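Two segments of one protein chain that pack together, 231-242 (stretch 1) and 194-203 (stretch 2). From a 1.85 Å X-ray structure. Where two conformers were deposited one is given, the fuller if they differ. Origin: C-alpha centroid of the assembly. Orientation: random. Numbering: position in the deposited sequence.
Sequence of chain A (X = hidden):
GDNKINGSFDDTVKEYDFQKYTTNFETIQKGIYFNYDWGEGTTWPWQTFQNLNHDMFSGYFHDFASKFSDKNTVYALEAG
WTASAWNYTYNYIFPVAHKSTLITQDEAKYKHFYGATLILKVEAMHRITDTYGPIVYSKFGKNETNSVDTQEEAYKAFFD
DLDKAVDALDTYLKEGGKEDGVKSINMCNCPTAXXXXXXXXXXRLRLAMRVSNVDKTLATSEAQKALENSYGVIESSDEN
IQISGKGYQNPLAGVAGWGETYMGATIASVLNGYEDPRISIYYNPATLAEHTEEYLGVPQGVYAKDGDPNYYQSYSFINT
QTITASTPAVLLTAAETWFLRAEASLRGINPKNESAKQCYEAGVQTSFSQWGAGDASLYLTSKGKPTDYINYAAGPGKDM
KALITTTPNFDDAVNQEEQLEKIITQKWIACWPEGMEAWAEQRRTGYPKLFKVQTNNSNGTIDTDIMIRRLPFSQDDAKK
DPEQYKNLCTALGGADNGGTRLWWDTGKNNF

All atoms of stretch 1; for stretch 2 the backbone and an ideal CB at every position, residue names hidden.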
ATOM      1  N   TYR A 231     -15.636  -0.648  18.935  1.00 16.86           N
ATOM      2  CA  TYR A 231     -15.091   0.672  18.584  1.00 17.98           C
ATOM      3  C   TYR A 231     -15.252   1.028  17.096  1.00 17.46           C
ATOM      4  O   TYR A 231     -15.070   2.179  16.728  1.00 16.56           O
ATOM      5  CB  TYR A 231     -13.625   0.819  19.022  1.00 16.16           C
ATOM      6  CG  TYR A 231     -13.480   0.880  20.521  1.00 14.36           C
ATOM      7  CD1 TYR A 231     -13.341  -0.276  21.265  1.00 16.85           C
ATOM      8  CD2 TYR A 231     -13.530   2.105  21.208  1.00 17.10           C
ATOM      9  CE1 TYR A 231     -13.226  -0.221  22.643  1.00 15.24           C
ATOM     10  CE2 TYR A 231     -13.414   2.154  22.593  1.00 19.75           C
ATOM     11  CZ  TYR A 231     -13.274   0.975  23.303  1.00 18.72           C
ATOM     12  OH  TYR A 231     -13.157   0.973  24.687  1.00 18.80           O
ATOM     13  N   GLY A 232     -15.599   0.049  16.262  1.00 16.16           N
ATOM     14  CA  GLY A 232     -15.942   0.307  14.869  1.00 18.12           C
ATOM     15  C   GLY A 232     -14.742   0.270  13.948  1.00 17.28           C
ATOM     16  O   GLY A 232     -13.630   0.013  14.395  1.00 15.08           O
ATOM     17  N   VAL A 233     -15.001   0.506  12.654  1.00 14.51           N
ATOM     18  CA  VAL A 233     -13.966   0.628  11.641  1.00 12.73           C
ATOM     19  C   VAL A 233     -14.158   1.984  10.967  1.00 13.87           C
ATOM     20  O   VAL A 233     -15.178   2.658  11.166  1.00 14.67           O
ATOM     21  CB  VAL A 233     -14.027  -0.512  10.599  1.00 11.67           C
ATOM     22  CG1 VAL A 233     -13.714  -1.896  11.244  1.00 12.24           C
ATOM     23  CG2 VAL A 233     -15.397  -0.557   9.874  1.00 10.41           C
ATOM     24  N   ILE A 234     -13.166   2.398  10.194  1.00 13.61           N
ATOM     25  CA  ILE A 234     -13.203   3.709   9.556  1.00 13.00           C
ATOM     26  C   ILE A 234     -14.254   3.714   8.455  1.00 13.06           C
ATOM     27  O   ILE A 234     -14.228   2.869   7.565  1.00 12.99           O
ATOM     28  CB  ILE A 234     -11.805   4.098   9.023  1.00 14.14           C
ATOM     29  CG1 ILE A 234     -10.809   4.191  10.197  1.00 16.50           C
ATOM     30  CG2 ILE A 234     -11.870   5.469   8.292  1.00 11.03           C
ATOM     31  CD1 ILE A 234      -9.380   4.279   9.763  1.00 20.27           C
ATOM     32  N   GLU A 235     -15.191   4.667   8.535  1.00 12.34           N
ATOM     33  CA  GLU A 235     -16.303   4.787   7.583  1.00 12.10           C
ATOM     34  C   GLU A 235     -16.385   6.140   6.884  1.00 13.46           C
ATOM     35  O   GLU A 235     -16.986   6.235   5.819  1.00 14.68           O
ATOM     36  CB  GLU A 235     -17.626   4.532   8.324  1.00 15.97           C
ATOM     37  CG  GLU A 235     -17.734   3.083   8.787  1.00 14.23           C
ATOM     38  CD  GLU A 235     -19.036   2.756   9.490  1.00 20.78           C
ATOM     39  OE1 GLU A 235     -19.878   3.645   9.643  1.00 18.16           O
ATOM     40  OE2 GLU A 235     -19.220   1.589   9.887  1.00 19.36           O
ATOM     41  N   SER A 236     -15.781   7.160   7.490  1.00 13.49           N
ATOM     42  CA  SER A 236     -15.774   8.522   6.947  0.50 15.04           C
ATOM     43  C   SER A 236     -14.371   8.931   6.546  1.00 13.06           C
ATOM     44  O   SER A 236     -13.425   8.685   7.288  1.00 13.86           O
ATOM     45  CB  SER A 236     -16.270   9.518   8.009  0.50 15.97           C
ATOM     46  OG  SER A 236     -16.049  10.852   7.573  0.50 16.94           O
ATOM     47  N   SER A 237     -14.244   9.619   5.404  1.00 13.51           N
ATOM     48  CA  SER A 237     -12.913  10.062   4.921  1.00 14.62           C
ATOM     49  C   SER A 237     -12.232  11.031   5.877  1.00 15.08           C
ATOM     50  O   SER A 237     -11.009  11.113   5.912  1.00 16.16           O
ATOM     51  CB  SER A 237     -13.011  10.681   3.530  1.00 13.35           C
ATOM     52  OG  SER A 237     -13.472   9.702   2.605  1.00 14.38           O
ATOM     53  N   ASP A 238     -13.028  11.727   6.694  1.00 16.24           N
ATOM     54  CA  ASP A 238     -12.459  12.642   7.681  0.67 16.83           C
ATOM     55  C   ASP A 238     -11.600  11.893   8.704  1.00 16.62           C
ATOM     56  O   ASP A 238     -10.783  12.498   9.369  1.00 14.86           O
ATOM     57  CB  ASP A 238     -13.561  13.444   8.375  0.67 20.03           C
ATOM     58  CG  ASP A 238     -14.265  14.409   7.436  0.67 24.16           C
ATOM     59  OD1 ASP A 238     -13.650  14.852   6.442  0.67 29.43           O
ATOM     60  OD2 ASP A 238     -15.445  14.714   7.690  0.67 35.99           O
ATOM     61  N   GLU A 239     -11.765  10.574   8.789  1.00 15.69           N
ATOM     62  CA  GLU A 239     -11.013   9.739   9.745  1.00 13.73           C
ATOM     63  C   GLU A 239      -9.923   8.882   9.073  1.00 14.18           C
ATOM     64  O   GLU A 239      -9.386   7.950   9.669  1.00 12.83           O
ATOM     65  CB  GLU A 239     -11.987   8.869  10.566  1.00 15.66           C
ATOM     66  CG  GLU A 239     -12.969   9.726  11.390  1.00 16.95           C
ATOM     67  CD  GLU A 239     -13.698   8.975  12.500  1.00 22.12           C
ATOM     68  OE1 GLU A 239     -13.782   7.735  12.481  1.00 18.24           O
ATOM     69  OE2 GLU A 239     -14.238   9.658  13.383  1.00 22.46           O
ATOM     70  N   ASN A 240      -9.593   9.199   7.828  1.00 12.05           N
ATOM     71  CA  ASN A 240      -8.592   8.413   7.096  1.00 11.84           C
ATOM     72  C   ASN A 240      -7.264   8.463   7.877  1.00 12.78           C
ATOM     73  O   ASN A 240      -6.901   9.496   8.421  1.00 12.89           O
ATOM     74  CB  ASN A 240      -8.370   9.009   5.698  1.00 12.70           C
ATOM     75  CG  ASN A 240      -9.445   8.640   4.723  1.00 13.57           C
ATOM     76  OD1 ASN A 240     -10.366   7.881   5.058  1.00 13.85           O
ATOM     77  ND2 ASN A 240      -9.357   9.198   3.503  1.00 13.02           N
ATOM     78  N   ILE A 241      -6.567   7.336   7.936  1.00 12.73           N
ATOM     79  CA  ILE A 241      -5.230   7.304   8.525  1.00 12.84           C
ATOM     80  C   ILE A 241      -4.285   7.896   7.485  1.00 13.95           C
ATOM     81  O   ILE A 241      -4.185   7.397   6.360  1.00 12.05           O
ATOM     82  CB  ILE A 241      -4.785   5.878   8.890  1.00 13.20           C
ATOM     83  CG1 ILE A 241      -5.851   5.187   9.780  1.00 14.65           C
ATOM     84  CG2 ILE A 241      -3.390   5.891   9.559  1.00 11.84           C
ATOM     85  CD1 ILE A 241      -6.305   5.965  11.059  1.00 15.32           C
ATOM     86  N   GLN A 242      -3.591   8.956   7.885  1.00 11.83           N
ATOM     87  CA  GLN A 242      -2.709   9.692   6.995  1.00 12.43           C
ATOM     88  C   GLN A 242      -1.698  10.444   7.839  1.00 12.03           C
ATOM     89  O   GLN A 242      -2.024  10.941   8.908  1.00 12.27           O
ATOM     90  CB  GLN A 242      -3.496  10.670   6.133  1.00 11.21           C
ATOM     91  CG  GLN A 242      -4.425  11.602   6.872  1.00 14.52           C
ATOM     92  CD  GLN A 242      -5.311  12.380   5.919  1.00 16.82           C
ATOM     93  OE1 GLN A 242      -5.539  11.960   4.802  1.00 18.04           O
ATOM     94  NE2 GLN A 242      -5.810  13.514   6.364  1.00 12.66           N
ATOM     95  N   UNK A 194     -10.066   5.769  21.259  1.00 14.30           N
ATOM     96  CA  UNK A 194     -11.036   5.078  20.413  1.00 13.25           C
ATOM     97  C   UNK A 194     -10.657   5.079  18.943  1.00 15.52           C
ATOM     98  O   UNK A 194     -10.851   4.068  18.255  1.00 14.99           O
ATOM     99  CB  UNK A 194     -12.416   5.717  20.579  1.00 13.25           C
ATOM    100  N   UNK A 195     -10.102   6.181  18.441  1.00 14.34           N
ATOM    101  CA  UNK A 195      -9.699   6.235  17.042  1.00 14.71           C
ATOM    102  C   UNK A 195      -8.523   5.328  16.708  1.00 14.17           C
ATOM    103  O   UNK A 195      -8.451   4.778  15.616  1.00 13.48           O
ATOM    104  CB  UNK A 195      -9.346   7.676  16.668  1.00 14.71           C
ATOM    105  N   UNK A 196      -7.613   5.144  17.655  1.00 13.34           N
ATOM    106  CA  UNK A 196      -6.554   4.147  17.503  1.00 12.70           C
ATOM    107  C   UNK A 196      -7.112   2.732  17.398  1.00 12.86           C
ATOM    108  O   UNK A 196      -6.652   1.945  16.587  1.00 14.49           O
ATOM    109  CB  UNK A 196      -5.579   4.232  18.679  1.00 12.70           C
ATOM    110  N   UNK A 197      -8.118   2.417  18.203  1.00 13.99           N
ATOM    111  CA  UNK A 197      -8.740   1.098  18.128  1.00 13.93           C
ATOM    112  C   UNK A 197      -9.451   0.902  16.788  1.00 13.55           C
ATOM    113  O   UNK A 197      -9.345  -0.162  16.153  1.00 13.34           O
ATOM    114  CB  UNK A 197      -9.727   0.910  19.282  1.00 13.93           C
ATOM    115  N   UNK A 198     -10.132   1.948  16.312  1.00 14.49           N
ATOM    116  CA  UNK A 198     -10.754   1.916  14.970  1.00 14.01           C
ATOM    117  C   UNK A 198      -9.739   1.702  13.840  1.00 13.12           C
ATOM    118  O   UNK A 198      -9.985   0.931  12.899  1.00 12.70           O
ATOM    119  CB  UNK A 198     -11.512   3.221  14.721  1.00 14.01           C
ATOM    120  N   UNK A 199      -8.592   2.359  13.949  1.00 13.50           N
ATOM    121  CA  UNK A 199      -7.429   2.113  13.090  1.00 13.56           C
ATOM    122  C   UNK A 199      -7.038   0.615  13.158  1.00 12.82           C
ATOM    123  O   UNK A 199      -6.981  -0.064  12.124  1.00 13.16           O
ATOM    124  CB  UNK A 199      -6.255   2.999  13.512  1.00 13.56           C
ATOM    125  N   UNK A 200      -6.818   0.090  14.356  1.00 12.62           N
ATOM    126  CA  UNK A 200      -6.474  -1.334  14.526  1.00 12.55           C
ATOM    127  C   UNK A 200      -7.520  -2.271  13.910  1.00 11.69           C
ATOM    128  O   UNK A 200      -7.177  -3.261  13.275  1.00 11.49           O
ATOM    129  CB  UNK A 200      -6.317  -1.657  16.013  1.00 12.55           C
ATOM    130  N   UNK A 201      -8.792  -1.965  14.108  1.00 12.22           N
ATOM    131  CA  UNK A 201      -9.868  -2.804  13.567  1.00 13.03           C
ATOM    132  C   UNK A 201      -9.848  -2.813  12.044  1.00 11.78           C
ATOM    133  O   UNK A 201     -10.010  -3.855  11.416  1.00 12.61           O
ATOM    134  CB  UNK A 201     -11.229  -2.315  14.067  1.00 13.03           C
ATOM    135  N   UNK A 202      -9.643  -1.643  11.446  1.00 12.93           N
ATOM    136  CA  UNK A 202      -9.615  -1.504   9.991  1.00 11.89           C
ATOM    137  C   UNK A 202      -8.399  -2.193   9.407  1.00 10.59           C
ATOM    138  O   UNK A 202      -8.490  -2.865   8.397  1.00 10.21           O
ATOM    139  CB  UNK A 202      -9.625  -0.028   9.589  1.00 11.89           C
ATOM    140  N   UNK A 203      -7.246  -2.000  10.047  1.00 10.84           N
ATOM    141  CA  UNK A 203      -6.016  -2.683   9.633  1.00 11.59           C
ATOM    142  C   UNK A 203      -6.187  -4.212   9.741  1.00 11.21           C
ATOM    143  O   UNK A 203      -5.796  -4.969   8.828  1.00 12.12           O
ATOM    144  CB  UNK A 203      -4.835  -2.217  10.487  1.00 11.59           C
TER

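The backbone of 194-203 is an unbroken helix, the amides of 198 to 203 each reaching back four residues, so every position must first tolerate helical angles; what the extended and turning chain of stretch 1 presents then narrows the choice.

At 194 the CA-to-CB bond runs sideways, with the ideal CB 3.8 Å from CD2 of Tyr231. A small residue fits well beside an aromatic ring, polar or not. The deposited Ser194 sets its OG near the ring plane, at the edge, 3.4 Å from Tyr231 CE2.

Position 195 also points sideways, and its ideal CB has no atom of stretch 1 within 5.5 Å. A long side chain could still reach the carboxylate of Glu239, which favors a positive charge. Arg195 bends through three m rotamers to get there. Its NH1 lies 3.5 Å from Glu239 OE2 in a salt bridge of charges only, because that oxygen sits over the guanidinium face, where no N-H points. One water accepts from Arg195 NE (2.9 Å) and donates to Glu239 O (2.7 Å).

Position 196 points away, so stretch 1 sets little limit; it is Trp196.

At 197 the bond points toward stretch 1, with the ideal CB 3.9 Å from Tyr231 CB and the ring beyond. Leucine, isoleucine or methionine would all suit. Ile197 places CD1 over the ring face, 3.5 Å from the centroid of the Tyr231 ring, a CH-pi contact, while its CG2 meets Tyr231 CB at 3.5 Å.

Position 198 has the shortest CA-CA distance across the contact, 4.8 Å from its CA to Val233 CA. The bond points sideways, its ideal CB 3.9 Å from Gly232 O, and a long chain continuing outward would meet the Glu239 carboxylate, inviting a positive end, lysine or perhaps arginine. In Lys198 the chain packs CG 3.3 Å from Val233 C, and NZ gives Glu239 OE1 a 2.8 Å hydrogen bond within a salt bridge. Two waters also accept from NZ; they donate to Val233 O and Glu239 OE2 respectively.

At 199 the bond points sideways, yet the ideal CB is 3.8 Å from Ile241 CD1, an apolar site for leucine, methionine or an aromatic. Phe199 turns a ring face to Ile241, whose CG1 lies 3.9 Å from the Phe199 ring centroid.

Position 200 points away from stretch 1, and Ala200 makes no contact.

At 201 the bond points toward an acceptor: the ideal CB is 3.4 Å from Gly232 O. A short donor is wanted, asparagine or possibly serine. Asn201 answers with ND2 to Gly232 O at 2.7 Å, almost straight at 172°, while its CB rests 3.8 Å from Val233 CG1.

At 202 the bond again points toward stretch 1, near Val233 and Ile234, whose backbone N seeks an acceptor. A small hydroxyl residue, serine or threonine, could serve. Ser202 OG accepts from Ile234 N at 3.0 Å, tying the loop to the helix, and donates back to Lys198 O at 2.8 Å within the helix.

Position 203 is out of reach of stretch 1, which leaves its choice open; Leu203 occupies it.

Stretch 2 194-203: SRWIKFANSL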
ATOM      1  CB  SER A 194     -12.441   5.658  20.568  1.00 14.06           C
ATOM      2  OG  SER A 194     -12.957   5.425  21.853  1.00 18.37           O
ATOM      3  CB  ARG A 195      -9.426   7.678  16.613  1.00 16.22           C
ATOM      4  CG  ARG A 195     -10.685   8.552  16.535  1.00 17.75           C
ATOM      5  CD  ARG A 195     -11.341   8.523  15.169  1.00 19.05           C
ATOM      6  NE  ARG A 195     -10.556   9.269  14.188  1.00 16.76           N
ATOM      7  CZ  ARG A 195     -10.608  10.587  14.012  1.00 18.64           C
ATOM      8  NH1 ARG A 195     -11.439  11.347  14.714  1.00 16.58           N
ATOM      9  NH2 ARG A 195      -9.830  11.149  13.110  1.00 17.13           N
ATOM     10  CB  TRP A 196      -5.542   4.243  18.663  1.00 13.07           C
ATOM     11  CG  TRP A 196      -4.538   5.337  18.478  1.00 14.33           C
ATOM     12  CD1 TRP A 196      -4.587   6.588  19.023  1.00 18.10           C
ATOM     13  CD2 TRP A 196      -3.339   5.289  17.690  1.00 15.11           C
ATOM     14  NE1 TRP A 196      -3.490   7.322  18.625  1.00 20.72           N
ATOM     15  CE2 TRP A 196      -2.707   6.544  17.811  1.00 16.40           C
ATOM     16  CE3 TRP A 196      -2.740   4.308  16.890  1.00 14.42           C
ATOM     17  CZ2 TRP A 196      -1.500   6.833  17.185  1.00 15.89           C
ATOM     18  CZ3 TRP A 196      -1.542   4.603  16.248  1.00 18.27           C
ATOM     19  CH2 TRP A 196      -0.943   5.869  16.392  1.00 15.55           C
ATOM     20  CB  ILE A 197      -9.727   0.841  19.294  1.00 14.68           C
ATOM     21  CG1 ILE A 197      -8.999   0.928  20.648  1.00 14.79           C
ATOM     22  CG2 ILE A 197     -10.405  -0.558  19.106  1.00 11.78           C
ATOM     23  CD1 ILE A 197      -9.931   0.767  21.912  1.00 14.73           C
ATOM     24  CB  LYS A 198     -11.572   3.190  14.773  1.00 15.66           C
ATOM     25  CG  LYS A 198     -12.456   3.203  13.563  1.00 22.85           C
ATOM     26  CD  LYS A 198     -13.185   4.538  13.406  1.00 24.85           C
ATOM     27  CE  LYS A 198     -14.053   4.882  14.583  1.00 19.06           C
ATOM     28  NZ  LYS A 198     -15.068   5.942  14.201  1.00 19.77           N
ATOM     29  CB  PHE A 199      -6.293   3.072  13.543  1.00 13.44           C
ATOM     30  CG  PHE A 199      -4.969   2.948  12.793  1.00 12.52           C
ATOM     31  CD1 PHE A 199      -4.789   2.127  11.695  1.00 14.26           C
ATOM     32  CD2 PHE A 199      -3.901   3.713  13.216  1.00 11.59           C
ATOM     33  CE1 PHE A 199      -3.560   2.060  11.059  1.00 13.54           C
ATOM     34  CE2 PHE A 199      -2.664   3.664  12.577  1.00 16.16           C
ATOM     35  CZ  PHE A 199      -2.487   2.830  11.508  1.00 12.58           C
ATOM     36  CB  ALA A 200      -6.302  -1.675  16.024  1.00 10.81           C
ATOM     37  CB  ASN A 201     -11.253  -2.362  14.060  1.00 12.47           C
ATOM     38  CG  ASN A 201     -11.448  -2.512  15.558  1.00 15.43           C
ATOM     39  OD1 ASN A 201     -10.819  -3.356  16.195  1.00 13.13           O
ATOM     40  ND2 ASN A 201     -12.379  -1.722  16.121  1.00 13.71           N
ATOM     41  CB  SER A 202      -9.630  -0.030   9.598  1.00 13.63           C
ATOM     42  OG  SER A 202     -10.750   0.610  10.198  1.00 16.78           O
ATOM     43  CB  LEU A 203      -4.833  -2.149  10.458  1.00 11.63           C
ATOM     44  CG  LEU A 203      -3.456  -2.749  10.175  1.00 12.88           C
ATOM     45  CD1 LEU A 203      -3.036  -2.665   8.689  1.00 15.22           C
ATOM     46  CD2 LEU A 203      -2.414  -2.084  11.108  1.00  9.84           C
TER
HETATM   47  O   HOH W   1      -8.822   8.008  12.295  1.00 16.19           O
HETATM   48  O   HOH W   2     -16.864   4.076  12.614  1.00 21.28           O
HETATM   49  O   HOH W   3     -15.281   8.524  15.686  1.00 30.30           O
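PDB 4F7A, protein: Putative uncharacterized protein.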